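Local structure of protein SCO1 homolog 1, mitochondrial (Arabidopsis thaliana, 6N5U) at residues I73-T81 / K119-V129. The protein is a mitochondrial copper chaperone of the SCO family that binds copper(I) and is thought to help insert copper into cytochrome c oxidase. Numbering follows the deposited sequence.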
loop_
_atom_site.group_PDB
_atom_site.type_symbol
_atom_site.label_atom_id
_atom_site.label_comp_id
_atom_site.label_asym_id
_atom_site.label_seq_id
_atom_site.Cartn_x
_atom_site.Cartn_y
_atom_site.Cartn_z
ATOM N N ILE A 73 0.498 3.512 -0.894
ATOM C CA ILE A 73 1.464 4.404 -1.563
ATOM C C ILE A 73 0.793 4.937 -2.820
ATOM O O ILE A 73 0.301 4.154 -3.627
ATOM C CB ILE A 73 2.803 3.716 -1.846
ATOM C CG1 ILE A 73 3.399 3.113 -0.556
ATOM C CG2 ILE A 73 3.781 4.696 -2.558
ATOM C CD1 ILE A 73 4.756 2.328 -0.745
ATOM N N SER A 74 0.705 6.245 -2.948
ATOM C CA SER A 74 0.027 6.896 -4.067
ATOM C C SER A 74 0.813 6.935 -5.353
ATOM O O SER A 74 1.981 7.341 -5.352
ATOM C CB SER A 74 -0.382 8.313 -3.690
ATOM O OG SER A 74 -1.014 8.924 -4.803
ATOM N N VAL A 75 0.161 6.548 -6.469
ATOM C CA VAL A 75 0.714 6.612 -7.834
ATOM C C VAL A 75 0.095 7.827 -8.569
ATOM O O VAL A 75 0.218 7.943 -9.793
ATOM C CB VAL A 75 0.605 5.293 -8.646
ATOM C CG1 VAL A 75 1.434 4.174 -8.013
ATOM C CG2 VAL A 75 -0.857 4.869 -8.870
ATOM N N ASP A 76 -0.553 8.753 -7.796
ATOM C CA ASP A 76 -1.141 9.987 -8.322
ATOM C C ASP A 76 -0.760 11.182 -7.451
ATOM O O ASP A 76 -1.659 11.817 -6.897
ATOM C CB ASP A 76 -2.664 9.841 -8.516
ATOM C CG ASP A 76 -3.374 10.965 -9.250
ATOM O OD1 ASP A 76 -2.689 11.793 -9.867
ATOM O OD2 ASP A 76 -4.618 11.012 -9.198
ATOM N N PRO A 77 0.552 11.562 -7.369
ATOM C CA PRO A 77 0.939 12.695 -6.514
ATOM C C PRO A 77 0.378 14.079 -6.903
ATOM O O PRO A 77 0.404 14.993 -6.062
ATOM C CB PRO A 77 2.470 12.666 -6.569
ATOM C CG PRO A 77 2.791 11.998 -7.832
ATOM C CD PRO A 77 1.750 10.954 -7.986
ATOM N N GLU A 78 -0.115 14.248 -8.158
ATOM C CA GLU A 78 -0.647 15.540 -8.623
ATOM C C GLU A 78 -1.937 15.910 -7.918
ATOM O O GLU A 78 -2.180 17.101 -7.696
ATOM C CB GLU A 78 -0.861 15.565 -10.147
ATOM C CG GLU A 78 0.420 15.606 -10.974
ATOM C CD GLU A 78 0.296 15.040 -12.380
ATOM O OE1 GLU A 78 -0.045 13.841 -12.529
ATOM O OE2 GLU A 78 0.550 15.800 -13.342
ATOM N N ARG A 79 -2.768 14.898 -7.582
ATOM C CA ARG A 79 -4.070 15.086 -6.935
ATOM C C ARG A 79 -4.061 14.643 -5.481
ATOM O O ARG A 79 -4.741 15.243 -4.632
ATOM C CB ARG A 79 -5.176 14.335 -7.701
ATOM C CG ARG A 79 -5.614 15.032 -8.990
ATOM C CD ARG A 79 -6.842 14.406 -9.638
ATOM N NE ARG A 79 -6.625 12.995 -9.956
ATOM C CZ ARG A 79 -7.405 12.276 -10.750
ATOM N NH1 ARG A 79 -8.459 12.831 -11.336
ATOM N NH2 ARG A 79 -7.135 11.001 -10.972
ATOM N N ASP A 80 -3.320 13.574 -5.205
ATOM C CA ASP A 80 -3.223 12.976 -3.896
ATOM C C ASP A 80 -2.170 13.672 -3.028
ATOM O O ASP A 80 -1.032 13.221 -2.911
ATOM C CB ASP A 80 -2.989 11.455 -3.996
ATOM C CG ASP A 80 -4.035 10.598 -4.725
ATOM O OD1 ASP A 80 -5.045 11.168 -5.249
ATOM O OD2 ASP A 80 -3.847 9.364 -4.772
ATOM N N THR A 81 -2.596 14.758 -2.378
ATOM C CA THR A 81 -1.807 15.537 -1.424
ATOM C C THR A 81 -1.851 14.833 -0.045
ATOM O O THR A 81 -2.644 13.901 0.144
ATOM C CB THR A 81 -2.402 16.964 -1.300
ATOM O OG1 THR A 81 -3.709 16.884 -0.727
ATOM C CG2 THR A 81 -2.446 17.711 -2.628
ATOM N N LYS A 119 -0.728 7.688 -16.446
ATOM C CA LYS A 119 -1.911 8.535 -16.536
ATOM C C LYS A 119 -2.690 8.174 -17.788
ATOM O O LYS A 119 -2.107 7.926 -18.859
ATOM C CB LYS A 119 -1.513 10.006 -16.566
ATOM C CG LYS A 119 -1.591 10.630 -15.199
ATOM C CD LYS A 119 -0.962 11.988 -15.142
ATOM C CE LYS A 119 -1.790 13.080 -15.745
ATOM N NZ LYS A 119 -1.336 14.375 -15.217
ATOM N N THR A 120 -4.006 8.105 -17.619
ATOM C CA THR A 120 -4.999 7.725 -18.606
ATOM C C THR A 120 -5.992 8.883 -18.661
ATOM O O THR A 120 -6.548 9.243 -17.638
ATOM C CB THR A 120 -5.569 6.355 -18.141
ATOM O OG1 THR A 120 -4.690 5.325 -18.600
ATOM C CG2 THR A 120 -7.032 6.094 -18.555
ATOM N N GLU A 121 -6.162 9.513 -19.827
ATOM C CA GLU A 121 -7.095 10.635 -19.958
ATOM C C GLU A 121 -8.521 10.137 -19.860
ATOM O O GLU A 121 -8.846 9.033 -20.325
ATOM C CB GLU A 121 -6.870 11.433 -21.247
ATOM C CG GLU A 121 -7.280 12.889 -21.121
ATOM C CD GLU A 121 -8.014 13.490 -22.304
ATOM O OE1 GLU A 121 -7.478 13.408 -23.433
ATOM O OE2 GLU A 121 -9.110 14.064 -22.099
ATOM N N GLU A 122 -9.349 10.925 -19.161
ATOM C CA GLU A 122 -10.756 10.652 -18.889
ATOM C C GLU A 122 -11.602 11.913 -19.072
ATOM O O GLU A 122 -11.096 13.030 -18.921
ATOM C CB GLU A 122 -10.905 10.114 -17.462
ATOM C CG GLU A 122 -10.585 8.638 -17.322
ATOM C CD GLU A 122 -11.742 7.716 -17.636
ATOM O OE1 GLU A 122 -11.568 6.833 -18.506
ATOM O OE2 GLU A 122 -12.821 7.878 -17.021
ATOM N N GLU A 123 -12.895 11.736 -19.404
ATOM C CA GLU A 123 -13.846 12.841 -19.604
ATOM C C GLU A 123 -14.645 13.134 -18.326
ATOM O O GLU A 123 -14.863 14.307 -18.016
ATOM C CB GLU A 123 -14.750 12.627 -20.846
ATOM C CG GLU A 123 -15.700 11.429 -20.818
ATOM C CD GLU A 123 -15.087 10.040 -20.743
ATOM O OE1 GLU A 123 -14.162 9.745 -21.536
ATOM O OE2 GLU A 123 -15.536 9.248 -19.882
ATOM N N ASP A 124 -15.054 12.069 -17.581
ATOM C CA ASP A 124 -15.785 12.168 -16.310
ATOM C C ASP A 124 -14.801 12.536 -15.198
ATOM O O ASP A 124 -14.964 13.579 -14.571
ATOM C CB ASP A 124 -16.596 10.886 -16.012
ATOM C CG ASP A 124 -17.968 10.862 -16.669
ATOM O OD1 ASP A 124 -18.043 11.054 -17.906
ATOM O OD2 ASP A 124 -18.970 10.646 -15.947
ATOM N N SER A 125 -13.742 11.729 -15.005
ATOM C CA SER A 125 -12.637 12.042 -14.089
ATOM C C SER A 125 -11.725 12.959 -14.939
ATOM O O SER A 125 -11.896 12.971 -16.164
ATOM C CB SER A 125 -11.884 10.763 -13.715
ATOM O OG SER A 125 -12.730 9.837 -13.050
ATOM N N ASP A 126 -10.786 13.730 -14.355
ATOM C CA ASP A 126 -9.937 14.526 -15.278
ATOM C C ASP A 126 -9.057 13.532 -16.039
ATOM O O ASP A 126 -8.836 13.655 -17.246
ATOM C CB ASP A 126 -9.053 15.563 -14.550
ATOM C CG ASP A 126 -9.839 16.584 -13.774
ATOM O OD1 ASP A 126 -10.367 17.523 -14.404
ATOM O OD2 ASP A 126 -9.946 16.430 -12.531
ATOM N N TYR A 127 -8.611 12.517 -15.297
ATOM C CA TYR A 127 -7.792 11.415 -15.724
ATOM C C TYR A 127 -7.822 10.351 -14.618
ATOM O O TYR A 127 -8.231 10.612 -13.475
ATOM C CB TYR A 127 -6.347 11.902 -15.998
ATOM C CG TYR A 127 -5.604 12.410 -14.778
ATOM C CD1 TYR A 127 -5.686 13.742 -14.392
ATOM C CD2 TYR A 127 -4.814 11.556 -14.009
ATOM C CE1 TYR A 127 -5.033 14.209 -13.250
ATOM C CE2 TYR A 127 -4.151 12.012 -12.869
ATOM C CZ TYR A 127 -4.261 13.343 -12.496
ATOM O OH TYR A 127 -3.599 13.828 -11.396
ATOM N N LEU A 128 -7.391 9.155 -14.969
ATOM C CA LEU A 128 -7.215 8.070 -14.021
ATOM C C LEU A 128 -5.772 7.630 -14.165
ATOM O O LEU A 128 -5.095 8.084 -15.076
ATOM C CB LEU A 128 -8.201 6.898 -14.261
ATOM C CG LEU A 128 -9.700 7.180 -14.080
ATOM C CD1 LEU A 128 -10.531 6.042 -14.566
ATOM C CD2 LEU A 128 -10.046 7.491 -12.673
ATOM N N VAL A 129 -5.270 6.861 -13.225
ATOM C CA VAL A 129 -3.925 6.302 -13.285
ATOM C C VAL A 129 -4.065 4.782 -13.458
ATOM O O VAL A 129 -4.706 4.114 -12.649
ATOM C CB VAL A 129 -2.994 6.708 -12.101
ATOM C CG1 VAL A 129 -1.638 6.017 -12.211
ATOM C CG2 VAL A 129 -2.822 8.229 -12.029
#
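The guanidinium of Arg79 lies flat over one face of the Tyr127 ring, the planes only 19° apart and their centres 3.9 Å apart, a stack that is also a cation-pi contact. Arginine suits the place because its flat cation can stack while its N-H groups still bond to neighbouring oxygens: NH2 donates to Tyr127 O at 2.8 Å, reaching it from above the carbonyl plane, and NH1 adds a weak bond to the same oxygen. Aspartate offers two oxygens for two different donors: Asp76 OD1 accepts from Tyr127 OH at 2.7 Å through its syn lone pair, while OD2 takes both NE and NH2 of Arg79 in the guanidinium plane, a side-on salt bridge that helps hold the cation flat on the ring. Tyrosine supplies the hydroxyl and two ring faces; Lys119 passes its CE over the centre of the second, 3.7 Å above the plane. The bend at chi3 (76°) helps turn the lysine tip toward Glu78, where NZ forms a salt bridge with the carboxylate, 3.0 Å from OE2, though its hydrogen bonds to the two oxygens are weak. These residues join the loop after strand 68-74 of the thioredoxin fold to the hairpin of strands 117-121 and 127-131, which ends at the copper ligand His131. Deeper in, Val75 CG2 meets Val129 CG1 at 3.6 Å, and Val75 also touches His131. Behind Asp76, Ser74 OG accepts from its N in an ST turn and donates to Asp80 OD2.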